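Local coordinates for ribosomal RNA small subunit methyltransferase E (Legionella pneumophila, PDB 5O95), which probably methylates the N3 position of uridine 1498 in 16S rRNA, with S-adenosyl-L-methionine as methyl donor, at residues T111-Q119 with I195-E206. Sequence-based numbering, arbitrary orientation.
Sequences TPLITERCQ and IIGPEGGFSDEE
Glu206 and Thr115 meet where two loops leave the C-terminal ends of parallel strands 109-114 and 191-196 in the SPOUT methyltransferase domain; Gly197, in the second loop, belongs to the S-adenosyl-L-methionine site seen in this protein. On the tightly packed side, Leu113 CD2 lies 3.7 Å from Ile195 CG2, the two branched side chains crossing at about a right angle; Phe162 of helix 159-165 packs on both, and Leu159 also touches Ile195. Farther along the loops the Thr115 hydroxyl points at the Pro198 ring, Thr115 OG1 3.3 Å from Pro198 CD, while Thr115 N donates to Cys118 SG within its own type I turn.

A carboxylate long enough to serve both loops suits position 206. Glu206 OE2 accepts from Glu116 N at 2.8 Å, on the syn side though 31° out of the carboxylate plane, and OE1 takes Ser203 N through its anti lone pair. Ser203 OG accepts from Glu206 N in return, completing a capping box that opens helix 204-212. With chi1 at 75°, the Ser203 hydroxyl sits between its own N and carbonyl carbon, turned back toward that helix N-H. One water bridges the loops, accepting from Thr115 OG1 and Arg117 N and donating to Gly201 O and Glu206 OE1.

The exposed side is looser. There Glu116 extends its carboxylate past Ser203 CB, and the long Arg117 chain runs along the Pro198-Gly201 turn. At the Gly201 backbone angles a CB would jam against the carbonyl O of Gly200, so glycine suits this place. Ser203 N lies over the guanidinium centre and Phe202 O nearer its rim, on the same face, whereas Arg117 NH1 bonds Gly200 O at 3.0 Å near the guanidinium edge, the donor tilted 17° from the carbonyl plane.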
ATOM      1  N   THR B 111       0.836  -3.443 -17.250  1.00 18.69           N
ATOM      2  CA  THR B 111       1.812  -3.063 -18.279  1.00 21.27           C
ATOM      3  C   THR B 111       2.854  -2.130 -17.678  1.00 16.52           C
ATOM      4  O   THR B 111       2.493  -1.049 -17.190  1.00 19.48           O
ATOM      5  CB  THR B 111       1.129  -2.365 -19.467  1.00 22.13           C
ATOM      6  OG1 THR B 111       0.237  -3.276 -20.117  1.00 21.84           O
ATOM      7  CG2 THR B 111       2.180  -1.861 -20.474  1.00 24.69           C
ATOM      8  N   PRO B 112       4.134  -2.492 -17.664  1.00 19.40           N
ATOM      9  CA  PRO B 112       5.167  -1.504 -17.319  1.00 22.72           C
ATOM     10  C   PRO B 112       5.183  -0.435 -18.398  1.00 19.80           C
ATOM     11  O   PRO B 112       5.162  -0.734 -19.588  1.00 21.89           O
ATOM     12  CB  PRO B 112       6.462  -2.330 -17.314  1.00 21.49           C
ATOM     13  CG  PRO B 112       5.999  -3.783 -17.180  1.00 24.05           C
ATOM     14  CD  PRO B 112       4.698  -3.825 -17.916  1.00 22.78           C
ATOM     15  N   LEU B 113       5.178   0.826 -17.973  1.00 20.00           N
ATOM     16  CA  LEU B 113       4.984   1.944 -18.877  1.00 21.25           C
ATOM     17  C   LEU B 113       6.246   2.792 -18.916  1.00 27.22           C
ATOM     18  O   LEU B 113       6.865   3.048 -17.882  1.00 25.20           O
ATOM     19  CB  LEU B 113       3.802   2.794 -18.398  1.00 22.60           C
ATOM     20  CG  LEU B 113       3.238   3.834 -19.366  1.00 31.43           C
ATOM     21  CD1 LEU B 113       2.680   3.173 -20.637  1.00 29.04           C
ATOM     22  CD2 LEU B 113       2.169   4.658 -18.670  1.00 28.72           C
ATOM     23  N   ILE B 114       6.625   3.226 -20.114  1.00 24.69           N
ATOM     24  CA  ILE B 114       7.728   4.166 -20.300  1.00 24.56           C
ATOM     25  C   ILE B 114       7.116   5.478 -20.741  1.00 23.67           C
ATOM     26  O   ILE B 114       6.363   5.521 -21.722  1.00 32.30           O
ATOM     27  CB  ILE B 114       8.744   3.643 -21.330  1.00 28.75           C
ATOM     28  CG1 ILE B 114       9.183   2.228 -20.940  1.00 31.03           C
ATOM     29  CG2 ILE B 114       9.926   4.593 -21.402  1.00 29.62           C
ATOM     30  CD1 ILE B 114       9.871   1.474 -22.075  1.00 37.35           C
ATOM     31  N   THR B 115       7.403   6.544 -19.988  1.00 26.00           N
ATOM     32  CA  THR B 115       6.912   7.877 -20.268  1.00 27.24           C
ATOM     33  C   THR B 115       8.095   8.829 -20.255  1.00 35.45           C
ATOM     34  O   THR B 115       9.214   8.457 -19.884  1.00 29.91           O
ATOM     35  CB  THR B 115       5.855   8.329 -19.246  1.00 28.62           C
ATOM     36  OG1 THR B 115       6.503   8.782 -18.053  1.00 30.42           O
ATOM     37  CG2 THR B 115       4.908   7.193 -18.901  1.00 27.66           C
ATOM     38  N   GLU B 116       7.819  10.073 -20.656  1.00 28.54           N
ATOM     39  CA  GLU B 116       8.881  11.038 -20.926  1.00 31.24           C
ATOM     40  C   GLU B 116       9.653  11.389 -19.660  1.00 35.31           C
ATOM     41  O   GLU B 116      10.876  11.578 -19.703  1.00 33.45           O
ATOM     42  CB  GLU B 116       8.278  12.281 -21.575  1.00 37.48           C
ATOM     43  CG  GLU B 116       9.270  13.374 -21.934  1.00 55.06           C
ATOM     44  CD  GLU B 116       8.627  14.519 -22.709  1.00 59.05           C
ATOM     45  OE1 GLU B 116       8.145  14.288 -23.839  1.00 67.03           O
ATOM     46  OE2 GLU B 116       8.591  15.649 -22.180  1.00 51.51           O
ATOM     47  N   ARG B 117       8.970  11.441 -18.516  1.00 30.86           N
ATOM     48  CA  ARG B 117       9.589  11.883 -17.275  1.00 29.57           C
ATOM     49  C   ARG B 117      10.016  10.746 -16.345  1.00 27.38           C
ATOM     50  O   ARG B 117      10.325  11.008 -15.179  1.00 34.51           O
ATOM     51  CB  ARG B 117       8.676  12.865 -16.551  1.00 30.03           C
ATOM     52  CG  ARG B 117       8.345  14.049 -17.425  1.00 35.67           C
ATOM     53  CD  ARG B 117       7.619  15.123 -16.660  1.00 31.50           C
ATOM     54  NE  ARG B 117       7.445  16.332 -17.459  1.00 30.68           N
ATOM     55  CZ  ARG B 117       6.587  17.295 -17.136  1.00 36.89           C
ATOM     56  NH1 ARG B 117       5.833  17.161 -16.050  1.00 33.93           N
ATOM     57  NH2 ARG B 117       6.478  18.384 -17.891  1.00 36.73           N
ATOM     58  N   CYS B 118      10.057   9.503 -16.820  1.00 31.39           N
ATOM     59  CA  CYS B 118      10.562   8.435 -15.966  1.00 27.25           C
ATOM     60  C   CYS B 118      12.030   8.673 -15.627  1.00 36.19           C
ATOM     61  O   CYS B 118      12.794   9.222 -16.424  1.00 43.65           O
ATOM     62  CB  CYS B 118      10.387   7.073 -16.641  1.00 33.90           C
ATOM     63  SG  CYS B 118       8.661   6.596 -16.802  1.00 32.77           S
ATOM     64  N   GLN B 119      12.418   8.274 -14.416  1.00 49.20           N
ATOM     65  CA  GLN B 119      13.767   8.548 -13.932  1.00 78.11           C
ATOM     66  C   GLN B 119      14.807   7.556 -14.439  1.00 37.95           C
ATOM     67  O   GLN B 119      16.003   7.768 -14.207  1.00 41.51           O
ATOM     68  CB  GLN B 119      13.788   8.548 -12.398  1.00 62.41           C
ATOM     69  CG  GLN B 119      13.175   9.777 -11.752  1.00 77.40           C
ATOM     70  CD  GLN B 119      13.124   9.673 -10.239  1.00 93.84           C
ATOM     71  OE1 GLN B 119      12.190   9.096  -9.679  1.00 50.04           O
ATOM     72  NE2 GLN B 119      14.133  10.229  -9.568  1.00 66.23           N
ATOM     73  N   ILE B 195      -3.750   4.670 -15.922  1.00 17.02           N
ATOM     74  CA  ILE B 195      -2.369   5.093 -16.122  1.00 18.81           C
ATOM     75  C   ILE B 195      -1.889   5.784 -14.853  1.00 22.03           C
ATOM     76  O   ILE B 195      -2.472   6.786 -14.426  1.00 20.04           O
ATOM     77  CB  ILE B 195      -2.249   6.049 -17.316  1.00 20.92           C
ATOM     78  CG1 ILE B 195      -2.635   5.332 -18.609  1.00 22.96           C
ATOM     79  CG2 ILE B 195      -0.810   6.564 -17.425  1.00 19.21           C
ATOM     80  CD1 ILE B 195      -2.607   6.210 -19.823  1.00 23.11           C
ATOM     81  N   ILE B 196      -0.820   5.261 -14.260  1.00 17.42           N
ATOM     82  CA  ILE B 196      -0.100   5.934 -13.183  1.00 19.06           C
ATOM     83  C   ILE B 196       1.248   6.334 -13.743  1.00 21.85           C
ATOM     84  O   ILE B 196       2.033   5.469 -14.154  1.00 19.06           O
ATOM     85  CB  ILE B 196       0.087   5.003 -11.985  1.00 20.16           C
ATOM     86  CG1 ILE B 196      -1.275   4.427 -11.611  1.00 25.75           C
ATOM     87  CG2 ILE B 196       0.797   5.728 -10.838  1.00 20.60           C
ATOM     88  CD1 ILE B 196      -1.525   4.363 -10.187  1.00 29.44           C
ATOM     89  N   GLY B 197       1.514   7.642 -13.776  1.00 20.58           N
ATOM     90  CA  GLY B 197       2.764   8.146 -14.285  1.00 22.36           C
ATOM     91  C   GLY B 197       3.855   8.193 -13.237  1.00 20.22           C
ATOM     92  O   GLY B 197       3.679   7.788 -12.086  1.00 21.51           O
ATOM     93  N   PRO B 198       5.019   8.696 -13.636  1.00 22.56           N
ATOM     94  CA  PRO B 198       6.129   8.842 -12.695  1.00 21.76           C
ATOM     95  C   PRO B 198       5.879  10.021 -11.773  1.00 23.10           C
ATOM     96  O   PRO B 198       4.974  10.834 -11.973  1.00 24.22           O
ATOM     97  CB  PRO B 198       7.325   9.127 -13.612  1.00 23.51           C
ATOM     98  CG  PRO B 198       6.700   9.883 -14.780  1.00 24.78           C
ATOM     99  CD  PRO B 198       5.322   9.254 -14.965  1.00 25.83           C
ATOM    100  N   GLU B 199       6.731  10.120 -10.755  1.00 25.12           N
ATOM    101  CA  GLU B 199       6.580  11.189  -9.774  1.00 23.51           C
ATOM    102  C   GLU B 199       6.645  12.565 -10.415  1.00 25.60           C
ATOM    103  O   GLU B 199       5.960  13.481  -9.958  1.00 28.76           O
ATOM    104  CB  GLU B 199       7.594  11.023  -8.641  1.00 33.12           C
ATOM    105  CG  GLU B 199       7.512   9.621  -8.040  1.00 65.90           C
ATOM    106  CD  GLU B 199       7.768   9.546  -6.546  1.00 79.36           C
ATOM    107  OE1 GLU B 199       8.566  10.360  -6.033  1.00 77.24           O
ATOM    108  OE2 GLU B 199       7.172   8.653  -5.892  1.00 26.60           O
ATOM    109  N   GLY B 200       7.419  12.729 -11.488  1.00 25.73           N
ATOM    110  CA  GLY B 200       7.485  14.015 -12.159  1.00 25.75           C
ATOM    111  C   GLY B 200       6.325  14.355 -13.068  1.00 25.77           C
ATOM    112  O   GLY B 200       6.315  15.435 -13.657  1.00 29.81           O
ATOM    113  N   GLY B 201       5.357  13.458 -13.240  1.00 24.68           N
ATOM    114  CA  GLY B 201       4.160  13.776 -13.993  1.00 26.53           C
ATOM    115  C   GLY B 201       4.280  13.498 -15.479  1.00 28.01           C
ATOM    116  O   GLY B 201       5.070  12.662 -15.933  1.00 30.61           O
ATOM    117  N   PHE B 202       3.464  14.224 -16.250  1.00 28.49           N
ATOM    118  CA  PHE B 202       3.384  14.070 -17.697  1.00 27.67           C
ATOM    119  C   PHE B 202       3.618  15.407 -18.387  1.00 39.51           C
ATOM    120  O   PHE B 202       3.210  16.460 -17.888  1.00 36.78           O
ATOM    121  CB  PHE B 202       1.996  13.577 -18.116  1.00 25.35           C
ATOM    122  CG  PHE B 202       1.610  12.242 -17.525  1.00 28.61           C
ATOM    123  CD1 PHE B 202       2.002  11.063 -18.134  1.00 25.72           C
ATOM    124  CD2 PHE B 202       0.845  12.173 -16.379  1.00 27.25           C
ATOM    125  CE1 PHE B 202       1.638   9.839 -17.595  1.00 26.57           C
ATOM    126  CE2 PHE B 202       0.484  10.964 -15.840  1.00 27.30           C
ATOM    127  CZ  PHE B 202       0.884   9.793 -16.455  1.00 25.23           C
ATOM    128  N   SER B 203       4.246  15.356 -19.559  1.00 37.17           N
ATOM    129  CA  SER B 203       4.434  16.565 -20.350  1.00 37.20           C
ATOM    130  C   SER B 203       3.110  16.994 -20.976  1.00 38.95           C
ATOM    131  O   SER B 203       2.146  16.227 -21.040  1.00 35.94           O
ATOM    132  CB  SER B 203       5.468  16.329 -21.451  1.00 39.81           C
ATOM    133  OG  SER B 203       4.917  15.561 -22.504  1.00 40.21           O
ATOM    134  N   ASP B 204       3.066  18.249 -21.437  1.00 36.63           N
ATOM    135  CA  ASP B 204       1.857  18.753 -22.086  1.00 35.95           C
ATOM    136  C   ASP B 204       1.494  17.919 -23.306  1.00 40.50           C
ATOM    137  O   ASP B 204       0.310  17.679 -23.576  1.00 37.18           O
ATOM    138  CB  ASP B 204       2.046  20.215 -22.494  1.00 37.45           C
ATOM    139  CG  ASP B 204       1.999  21.158 -21.312  1.00 65.63           C
ATOM    140  OD1 ASP B 204       1.386  20.799 -20.285  1.00 60.87           O
ATOM    141  OD2 ASP B 204       2.573  22.262 -21.416  1.00 53.33           O
ATOM    142  N   GLU B 205       2.503  17.468 -24.055  1.00 36.41           N
ATOM    143  CA  GLU B 205       2.247  16.660 -25.240  1.00 43.06           C
ATOM    144  C   GLU B 205       1.705  15.286 -24.862  1.00 32.19           C
ATOM    145  O   GLU B 205       0.837  14.743 -25.555  1.00 38.29           O
ATOM    146  CB  GLU B 205       3.526  16.547 -26.075  1.00 42.18           C
ATOM    147  CG  GLU B 205       3.472  15.543 -27.211  1.00 59.68           C
ATOM    148  CD  GLU B 205       4.812  15.380 -27.902  1.00 83.80           C
ATOM    149  OE1 GLU B 205       5.775  16.072 -27.508  1.00 79.10           O
ATOM    150  OE2 GLU B 205       4.904  14.557 -28.837  1.00106.84           O
ATOM    151  N   GLU B 206       2.203  14.709 -23.766  1.00 30.55           N
ATOM    152  CA  GLU B 206       1.665  13.430 -23.315  1.00 32.07           C
ATOM    153  C   GLU B 206       0.199  13.562 -22.932  1.00 30.26           C
ATOM    154  O   GLU B 206      -0.616  12.690 -23.255  1.00 31.77           O
ATOM    155  CB  GLU B 206       2.489  12.895 -22.146  1.00 30.51           C
ATOM    156  CG  GLU B 206       3.876  12.462 -22.563  1.00 35.25           C
ATOM    157  CD  GLU B 206       4.678  11.896 -21.418  1.00 43.81           C
ATOM    158  OE1 GLU B 206       4.751  12.545 -20.355  1.00 36.13           O
ATOM    159  OE2 GLU B 206       5.237  10.797 -21.587  1.00 32.99           O
TER
HETATM  160  O   HOH W   1       6.046  11.528 -18.287  1.00 25.57           O
HETATM  161  O   HOH W   2       9.745  11.494 -12.630  1.00 29.12           O